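Local atomic coordinates of alginate lyase A1-II' (Sphingomonas sp. A1, PDB entry 2CWS), a protein that depolymerises alginate, probably through the lyase reaction of polysaccharide lyase family 7, whose beta-sandwich domain makes up nearly all of this chain. Residues Lys16-Thr24 with Phe51-Thr60; Met136-Gly144 with Val184-Trp193. All blocks are in the same frame, centred on the assembly; numbering follows the deposited sequence. Where two conformers were deposited one is given.

In the fold
Interactions 1 and 2 lie on opposite sides of the chain's centre, their centres about 28 Å apart. Each joins a strand of the nine-strand sheet (15-18 or 133-139) to one of the seven-strand sheet (49-54 or 180-185), tying the two layers of the sandwich together. Both are partly buried: apolar side chains meet where the strands face one another, and polar bonds gather in the loops beyond. Loop chemistry differs. In 16-24 with 51-60, glycines bring backbone close to backbone and two waters bridge the segments, one between carbonyls and one from a hydroxyl to a carbonyl. In 136-144 with 184-193, a tryptophan ring and an aspartate carboxylate bind the backbone of the opposing loop.

Interaction 1: Lys16-Thr24 with Phe51-Thr60; sequences KLQLPDANT and FWAPTTGGTT. With SO4 (sulfate ion), chain C.
P20 and G57 bring their CA atoms within 4.7 Å, and A22 and G58 within 4.2 Å, an approach made possible by the two glycines having no side chain. G58 N donates to P20 O at 3.0 Å and more weakly to D21 O. The same D21 O accepts T24 N, closing the type I turn D21-T24. At T24, chi1 of 60° puts CG2 anti to the carbonyl carbon and over the opposing backbone, 3.3 Å from G58 C, while OG1 meets a water that also donates to T59 O; a second water donates to both L19 O and G58 O. Beside these loops the P20 ring packs on A53, CG to CB 3.7 Å, and crosses P54 at about a right angle. L17 CD1 reaches the edge of the F51 ring, 4.1 Å from CE1. K16, which does not touch 51-60, binds a sulfate, probably from the crystallisation liquor, NZ to O2 2.8 Å; R71 also holds it, and E26 salt-bridges K16. This is loop-to-loop packing beyond the ends of two strands from opposed sheets of the lyase beta-sandwich: 15-18 runs between 26-27 and 67-72, while 49-54 pairs with 41-43 and 215-228, F51 meeting F41 edge-to-face.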
loop_
_atom_site.group_PDB
_atom_site.type_symbol
_atom_site.label_atom_id
_atom_site.label_comp_id
_atom_site.label_asym_id
_atom_site.label_seq_id
_atom_site.Cartn_x
_atom_site.Cartn_y
_atom_site.Cartn_z
ATOM N N LYS A 16 3.254 7.677 7.580
ATOM C CA LYS A 16 4.718 7.682 7.708
ATOM C C LYS A 16 5.268 6.970 6.483
ATOM O O LYS A 16 4.538 6.222 5.797
ATOM C CB LYS A 16 5.215 7.055 9.012
ATOM C CG LYS A 16 4.955 5.572 9.135
ATOM C CD LYS A 16 5.555 5.013 10.433
ATOM C CE LYS A 16 5.243 3.537 10.607
ATOM N NZ LYS A 16 5.978 2.985 11.764
ATOM N N LEU A 17 6.542 7.183 6.164
ATOM C CA LEU A 17 7.157 6.619 4.996
ATOM C C LEU A 17 8.236 5.619 5.377
ATOM O O LEU A 17 9.092 5.921 6.218
ATOM C CB LEU A 17 7.810 7.763 4.168
ATOM C CG LEU A 17 8.633 7.345 2.924
ATOM C CD1 LEU A 17 7.791 6.673 1.853
ATOM C CD2 LEU A 17 9.317 8.591 2.389
ATOM N N GLN A 18 8.196 4.456 4.751
ATOM C CA GLN A 18 9.172 3.384 4.939
ATOM C C GLN A 18 10.058 3.321 3.705
ATOM O O GLN A 18 9.530 3.260 2.574
ATOM C CB GLN A 18 8.411 2.060 5.197
ATOM C CG GLN A 18 7.603 2.140 6.468
ATOM C CD GLN A 18 6.666 0.990 6.676
ATOM O OE1 GLN A 18 6.086 0.506 5.673
ATOM N NE2 GLN A 18 6.473 0.586 7.913
ATOM N N LEU A 19 11.366 3.320 3.931
ATOM C CA LEU A 19 12.353 3.416 2.844
ATOM C C LEU A 19 13.081 2.130 2.566
ATOM O O LEU A 19 13.183 1.253 3.424
ATOM C CB LEU A 19 13.384 4.510 3.224
ATOM C CG LEU A 19 12.787 5.915 3.320
ATOM C CD1 LEU A 19 13.893 6.849 3.897
ATOM C CD2 LEU A 19 12.275 6.415 2.008
ATOM N N PRO A 20 13.711 2.055 1.395
ATOM C CA PRO A 20 14.486 0.868 1.010
ATOM C C PRO A 20 15.983 1.059 1.141
ATOM O O PRO A 20 16.753 0.342 0.498
ATOM C CB PRO A 20 14.099 0.705 -0.470
ATOM C CG PRO A 20 14.024 2.125 -0.954
ATOM C CD PRO A 20 13.485 2.917 0.218
ATOM N N ASP A 21 16.404 2.007 1.966
ATOM C CA ASP A 21 17.837 2.080 2.303
ATOM C C ASP A 21 18.205 0.858 3.124
ATOM O O ASP A 21 17.342 0.084 3.571
ATOM C CB ASP A 21 18.136 3.412 2.996
ATOM C CG ASP A 21 17.439 3.540 4.354
ATOM O OD1 ASP A 21 18.065 4.068 5.308
ATOM O OD2 ASP A 21 16.291 3.133 4.485
ATOM N N ALA A 22 19.530 0.678 3.362
ATOM C CA ALA A 22 19.973 -0.536 4.046
ATOM C C ALA A 22 19.305 -0.737 5.397
ATOM O O ALA A 22 19.014 -1.887 5.775
ATOM C CB ALA A 22 21.490 -0.564 4.198
ATOM N N ASN A 23 19.100 0.370 6.111
ATOM C CA ASN A 23 18.567 0.289 7.464
ATOM C C ASN A 23 17.042 0.470 7.485
ATOM O O ASN A 23 16.491 0.611 8.579
ATOM C CB ASN A 23 19.325 1.179 8.451
ATOM C CG ASN A 23 20.778 0.716 8.613
ATOM O OD1 ASN A 23 21.619 1.376 7.960
ATOM N ND2 ASN A 23 21.086 -0.293 9.420
ATOM N N THR A 24 16.371 0.459 6.346
ATOM C CA THR A 24 14.921 0.608 6.223
ATOM C C THR A 24 14.396 1.728 7.143
ATOM O O THR A 24 13.522 1.545 7.991
ATOM C CB THR A 24 14.135 -0.704 6.431
ATOM O OG1 THR A 24 14.332 -1.277 7.710
ATOM C CG2 THR A 24 14.587 -1.718 5.380
ATOM N N PHE A 51 7.802 7.354 -5.903
ATOM C CA PHE A 51 8.451 6.387 -5.011
ATOM C C PHE A 51 9.415 5.555 -5.834
ATOM O O PHE A 51 8.977 4.887 -6.806
ATOM C CB PHE A 51 7.411 5.428 -4.417
ATOM C CG PHE A 51 6.309 6.115 -3.615
ATOM C CD1 PHE A 51 6.429 6.225 -2.228
ATOM C CD2 PHE A 51 5.179 6.601 -4.243
ATOM C CE1 PHE A 51 5.403 6.780 -1.491
ATOM C CE2 PHE A 51 4.160 7.181 -3.499
ATOM C CZ PHE A 51 4.257 7.255 -2.112
ATOM N N TRP A 52 10.702 5.567 -5.474
ATOM C CA TRP A 52 11.714 4.782 -6.178
ATOM C C TRP A 52 12.357 3.804 -5.192
ATOM O O TRP A 52 12.690 4.200 -4.063
ATOM C CB TRP A 52 12.799 5.726 -6.814
ATOM C CG TRP A 52 13.905 4.880 -7.402
ATOM C CD1 TRP A 52 13.827 4.229 -8.623
ATOM C CD2 TRP A 52 15.184 4.525 -6.862
ATOM N NE1 TRP A 52 14.972 3.526 -8.854
ATOM C CE2 TRP A 52 15.842 3.695 -7.766
ATOM C CE3 TRP A 52 15.849 4.897 -5.646
ATOM C CZ2 TRP A 52 17.113 3.159 -7.571
ATOM C CZ3 TRP A 52 17.121 4.370 -5.443
ATOM C CH2 TRP A 52 17.743 3.525 -6.398
ATOM N N ALA A 53 12.520 2.553 -5.620
ATOM C CA ALA A 53 13.187 1.579 -4.738
ATOM C C ALA A 53 13.961 0.582 -5.586
ATOM O O ALA A 53 13.410 0.035 -6.553
ATOM C CB ALA A 53 12.188 0.813 -3.866
ATOM N N PRO A 54 15.200 0.302 -5.236
ATOM C CA PRO A 54 16.012 -0.702 -5.926
ATOM C C PRO A 54 15.754 -2.092 -5.380
ATOM O O PRO A 54 15.459 -2.289 -4.196
ATOM C CB PRO A 54 17.453 -0.243 -5.597
ATOM C CG PRO A 54 17.323 0.302 -4.196
ATOM C CD PRO A 54 15.985 1.009 -4.144
ATOM N N THR A 55 15.961 -3.104 -6.234
ATOM C CA THR A 55 15.708 -4.497 -5.826
ATOM C C THR A 55 16.681 -4.970 -4.753
ATOM O O THR A 55 16.331 -5.928 -4.037
ATOM C CB THR A 55 15.740 -5.485 -7.014
ATOM O OG1 THR A 55 17.052 -5.465 -7.597
ATOM C CG2 THR A 55 14.691 -5.071 -8.057
ATOM N N THR A 56 17.816 -4.299 -4.626
ATOM C CA THR A 56 18.801 -4.656 -3.585
ATOM C C THR A 56 18.601 -3.859 -2.306
ATOM O O THR A 56 19.482 -3.922 -1.420
ATOM C CB THR A 56 20.222 -4.423 -4.156
ATOM O OG1 THR A 56 20.195 -3.047 -4.640
ATOM C CG2 THR A 56 20.529 -5.356 -5.283
ATOM N N GLY A 57 17.509 -3.158 -2.164
ATOM C CA GLY A 57 17.275 -2.343 -0.980
ATOM C C GLY A 57 17.094 -3.199 0.290
ATOM O O GLY A 57 16.889 -4.396 0.291
ATOM N N GLY A 58 17.154 -2.451 1.423
ATOM C CA GLY A 58 16.884 -3.097 2.684
ATOM C C GLY A 58 15.462 -3.582 2.811
ATOM O O GLY A 58 14.568 -2.991 2.122
ATOM N N THR A 59 15.254 -4.580 3.633
ATOM C CA THR A 59 13.899 -5.153 3.783
ATOM C C THR A 59 13.539 -5.051 5.251
ATOM O O THR A 59 14.417 -5.092 6.141
ATOM C CB THR A 59 13.832 -6.597 3.279
ATOM O OG1 THR A 59 14.691 -7.374 4.095
ATOM C CG2 THR A 59 14.285 -6.604 1.853
ATOM N N THR A 60 12.234 -4.845 5.498
ATOM C CA THR A 60 11.755 -4.753 6.858
ATOM C C THR A 60 11.783 -6.128 7.473
ATOM O O THR A 60 11.963 -7.177 6.831
ATOM C CB THR A 60 10.358 -4.130 6.942
ATOM O OG1 THR A 60 9.465 -4.855 6.076
ATOM C CG2 THR A 60 10.446 -2.691 6.435
HETATM S S SO4 C . 4.866 -0.653 11.910
HETATM O O1 SO4 C . 4.497 -0.034 10.509
HETATM O O2 SO4 C . 5.313 0.401 12.750
HETATM O O3 SO4 C . 3.800 -1.347 12.454
HETATM O O4 SO4 C . 5.926 -1.584 11.488
HETATM O O HOH W 1 12.271 -1.709 2.488
HETATM O O HOH W 2 15.373 -3.613 8.114
#

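Interaction 2: Met136-Gly144 with Val184-Trp193; sequences MQVKQNSDG and VDFVGKDAGW
The W193 indole is covered on both faces: S142 CA sits over the centre of one, and F186 CD1 lies over the rim of the other. The S142 contact is a CH-pi interaction, CA being 3.6 Å from the six-membered ring centroid and 11° off its normal. At the ring edge, NE1 donates to Q140 O at 2.9 Å; the bond is nearly straight (175°) and lies in the indole plane, although it meets the carbonyl from above its own plane. W193 CG stands anti to the carbonyl carbon (chi1 -73°), which turns the indole across the 140-142 backbone. Replacing W193 by an alanine would probably leave Q140 O without this donor and open a gap between S142 and F186.

D190 holds the same loop through its carboxylate. OD1 receives S142 N at 2.7 Å on its anti lone pair and S142 OG at 2.8 Å from above the carboxylate plane, while OD2 accepts G192 N in an Asx turn. One aspartate thus couples loop 140-142 to the start of the 3-10 segment. K139 crosses the indole at about a right angle, its CB 3.9 Å from W193 CZ2, then bends at its last torsion, which carries NZ to N141 O and D143 O. The aliphatic chain of K189 runs by Q140, CG 3.3 Å from its O.

Where the strands face each other, V138 and V184 meet tip to tip, CG1 to CG1 3.8 Å. Strand 133-139 is flanked by 120-130 and 148-154, whereas 180-185 is the outermost strand of its sheet, beside 172-177. Helix 186-189 follows it directly, with F186 touching A173, and W193 O accepts Y198 OH from strand 197-202, in the same sheet as 133-139.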
loop_
_atom_site.group_PDB
_atom_site.type_symbol
_atom_site.label_atom_id
_atom_site.label_comp_id
_atom_site.label_asym_id
_atom_site.label_seq_id
_atom_site.Cartn_x
_atom_site.Cartn_y
_atom_site.Cartn_z
ATOM N N MET A 136 -6.018 -7.363 -7.482
ATOM C CA MET A 136 -6.310 -7.035 -6.080
ATOM C C MET A 136 -6.489 -8.329 -5.329
ATOM O O MET A 136 -7.552 -8.957 -5.379
ATOM C CB MET A 136 -7.707 -6.375 -5.997
ATOM C CG MET A 136 -7.582 -4.920 -6.394
ATOM S SD MET A 136 -6.734 -3.907 -5.172
ATOM C CE MET A 136 -7.660 -2.403 -5.434
ATOM N N GLN A 137 -5.459 -8.757 -4.648
ATOM C CA GLN A 137 -5.428 -10.042 -3.946
ATOM C C GLN A 137 -5.962 -9.830 -2.533
ATOM O O GLN A 137 -5.528 -8.918 -1.837
ATOM C CB GLN A 137 -3.979 -10.554 -3.876
ATOM C CG GLN A 137 -3.431 -10.818 -5.272
ATOM C CD GLN A 137 -1.993 -11.326 -5.333
ATOM O OE1 GLN A 137 -1.485 -11.658 -6.449
ATOM N NE2 GLN A 137 -1.302 -11.387 -4.264
ATOM N N VAL A 138 -6.903 -10.679 -2.138
ATOM C CA VAL A 138 -7.463 -10.607 -0.770
ATOM C C VAL A 138 -7.152 -11.905 -0.073
ATOM O O VAL A 138 -7.553 -13.004 -0.535
ATOM C CB VAL A 138 -8.981 -10.323 -0.770
ATOM C CG1 VAL A 138 -9.465 -10.166 0.655
ATOM C CG2 VAL A 138 -9.312 -9.072 -1.589
ATOM N N LYS A 139 -6.435 -11.844 1.022
ATOM C CA LYS A 139 -6.068 -13.053 1.718
ATOM C C LYS A 139 -7.299 -13.734 2.278
ATOM O O LYS A 139 -8.219 -13.072 2.751
ATOM C CB LYS A 139 -5.075 -12.675 2.831
ATOM C CG LYS A 139 -4.419 -13.930 3.444
ATOM C CD LYS A 139 -3.379 -13.621 4.490
ATOM C CE LYS A 139 -2.464 -14.769 4.840
ATOM N NZ LYS A 139 -3.189 -16.044 5.177
ATOM N N GLN A 140 -7.335 -15.070 2.227
ATOM C CA GLN A 140 -8.486 -15.801 2.730
ATOM C C GLN A 140 -8.569 -15.789 4.264
ATOM O O GLN A 140 -9.588 -15.380 4.825
ATOM C CB GLN A 140 -8.439 -17.294 2.265
ATOM C CG GLN A 140 -8.753 -17.356 0.739
ATOM C CD GLN A 140 -8.678 -18.764 0.212
ATOM O OE1 GLN A 140 -9.581 -19.176 -0.549
ATOM N NE2 GLN A 140 -7.701 -19.540 0.614
ATOM N N ASN A 141 -7.477 -16.238 4.919
ATOM C CA ASN A 141 -7.526 -16.500 6.343
ATOM C C ASN A 141 -6.561 -15.581 7.107
ATOM O O ASN A 141 -5.499 -15.200 6.573
ATOM C CB ASN A 141 -7.098 -17.940 6.633
ATOM C CG ASN A 141 -8.090 -18.933 6.035
ATOM O OD1 ASN A 141 -9.262 -18.602 5.804
ATOM N ND2 ASN A 141 -7.500 -20.095 5.804
ATOM N N SER A 142 -6.954 -15.276 8.345
ATOM C CA SER A 142 -6.223 -14.313 9.182
ATOM C C SER A 142 -4.933 -14.854 9.765
ATOM O O SER A 142 -4.223 -14.091 10.392
ATOM C CB SER A 142 -7.143 -13.849 10.319
ATOM O OG SER A 142 -7.452 -14.928 11.201
ATOM N N ASP A 143 -4.629 -16.132 9.630
ATOM C CA ASP A 143 -3.443 -16.761 10.114
ATOM C C ASP A 143 -2.541 -17.196 8.944
ATOM O O ASP A 143 -2.634 -16.588 7.854
ATOM C CB ASP A 143 -3.861 -17.909 11.026
ATOM C CG ASP A 143 -4.631 -19.016 10.363
ATOM O OD1 ASP A 143 -4.995 -20.003 11.063
ATOM O OD2 ASP A 143 -4.787 -18.885 9.140
ATOM N N GLY A 144 -1.735 -18.219 9.172
ATOM C CA GLY A 144 -0.845 -18.749 8.163
ATOM C C GLY A 144 -1.408 -19.894 7.336
ATOM O O GLY A 144 -0.708 -20.761 6.790
ATOM N N VAL A 184 -14.917 -9.199 -1.619
ATOM C CA VAL A 184 -14.575 -10.433 -0.892
ATOM C C VAL A 184 -14.989 -10.271 0.563
ATOM O O VAL A 184 -14.562 -9.323 1.224
ATOM C CB VAL A 184 -13.071 -10.714 -0.979
ATOM C CG1 VAL A 184 -12.703 -11.975 -0.171
ATOM C CG2 VAL A 184 -12.603 -10.854 -2.431
ATOM N N ASP A 185 -15.805 -11.196 1.073
ATOM C CA ASP A 185 -16.254 -11.130 2.463
ATOM C C ASP A 185 -15.212 -11.866 3.315
ATOM O O ASP A 185 -15.276 -13.043 3.521
ATOM C CB ASP A 185 -17.663 -11.688 2.568
ATOM C CG ASP A 185 -18.179 -11.657 3.992
ATOM O OD1 ASP A 185 -17.453 -11.220 4.889
ATOM O OD2 ASP A 185 -19.369 -12.071 4.140
ATOM N N PHE A 186 -14.221 -11.111 3.802
ATOM C CA PHE A 186 -13.115 -11.738 4.491
ATOM C C PHE A 186 -13.508 -12.182 5.892
ATOM O O PHE A 186 -13.158 -13.299 6.275
ATOM C CB PHE A 186 -11.839 -10.845 4.473
ATOM C CG PHE A 186 -11.958 -9.487 5.155
ATOM C CD1 PHE A 186 -11.538 -9.315 6.460
ATOM C CD2 PHE A 186 -12.444 -8.379 4.449
ATOM C CE1 PHE A 186 -11.590 -8.082 7.078
ATOM C CE2 PHE A 186 -12.530 -7.158 5.072
ATOM C CZ PHE A 186 -12.077 -6.974 6.383
ATOM N N VAL A 187 -14.273 -11.384 6.647
ATOM C CA VAL A 187 -14.727 -11.925 7.917
ATOM C C VAL A 187 -15.616 -13.155 7.716
ATOM O O VAL A 187 -15.570 -14.074 8.558
ATOM C CB VAL A 187 -15.431 -10.790 8.706
ATOM C CG1 VAL A 187 -16.316 -11.313 9.802
ATOM C CG2 VAL A 187 -14.382 -9.787 9.242
ATOM N N GLY A 188 -16.402 -13.188 6.629
ATOM C CA GLY A 188 -17.220 -14.368 6.365
ATOM C C GLY A 188 -16.370 -15.576 6.040
ATOM O O GLY A 188 -16.818 -16.733 6.269
ATOM N N LYS A 189 -15.178 -15.406 5.498
ATOM C CA LYS A 189 -14.261 -16.537 5.256
ATOM C C LYS A 189 -13.613 -17.019 6.533
ATOM O O LYS A 189 -13.531 -18.239 6.744
ATOM C CB LYS A 189 -13.184 -16.141 4.258
ATOM C CG LYS A 189 -12.210 -17.256 3.931
ATOM C CD LYS A 189 -12.839 -18.505 3.343
ATOM C CE LYS A 189 -11.800 -19.539 2.911
ATOM N NZ LYS A 189 -12.678 -20.693 2.341
ATOM N N ASP A 190 -13.201 -16.089 7.398
ATOM C CA ASP A 190 -12.544 -16.420 8.647
ATOM C C ASP A 190 -12.892 -15.375 9.668
ATOM O O ASP A 190 -12.415 -14.233 9.636
ATOM C CB ASP A 190 -11.042 -16.485 8.409
ATOM C CG ASP A 190 -10.249 -16.758 9.681
ATOM O OD1 ASP A 190 -9.002 -16.582 9.625
ATOM O OD2 ASP A 190 -10.833 -17.174 10.681
ATOM N N ALA A 191 -13.678 -15.791 10.688
ATOM C CA ALA A 191 -14.034 -14.857 11.733
ATOM C C ALA A 191 -12.823 -14.393 12.537
ATOM O O ALA A 191 -12.915 -13.405 13.269
ATOM C CB ALA A 191 -15.064 -15.458 12.689
ATOM N N GLY A 192 -11.706 -15.112 12.393
ATOM C CA GLY A 192 -10.486 -14.608 13.071
ATOM C C GLY A 192 -10.027 -13.271 12.572
ATOM O O GLY A 192 -9.240 -12.615 13.280
ATOM N N TRP A 193 -10.464 -12.807 11.416
ATOM C CA TRP A 193 -10.115 -11.429 11.021
ATOM C C TRP A 193 -10.704 -10.402 11.985
ATOM O O TRP A 193 -10.216 -9.285 12.046
ATOM C CB TRP A 193 -10.579 -11.151 9.607
ATOM C CG TRP A 193 -9.825 -11.798 8.489
ATOM C CD1 TRP A 193 -10.314 -12.819 7.706
ATOM C CD2 TRP A 193 -8.512 -11.499 8.007
ATOM N NE1 TRP A 193 -9.372 -13.185 6.745
ATOM C CE2 TRP A 193 -8.261 -12.359 6.937
ATOM C CE3 TRP A 193 -7.526 -10.570 8.387
ATOM C CZ2 TRP A 193 -7.066 -12.356 6.206
ATOM C CZ3 TRP A 193 -6.339 -10.572 7.652
ATOM C CH2 TRP A 193 -6.104 -11.445 6.593
#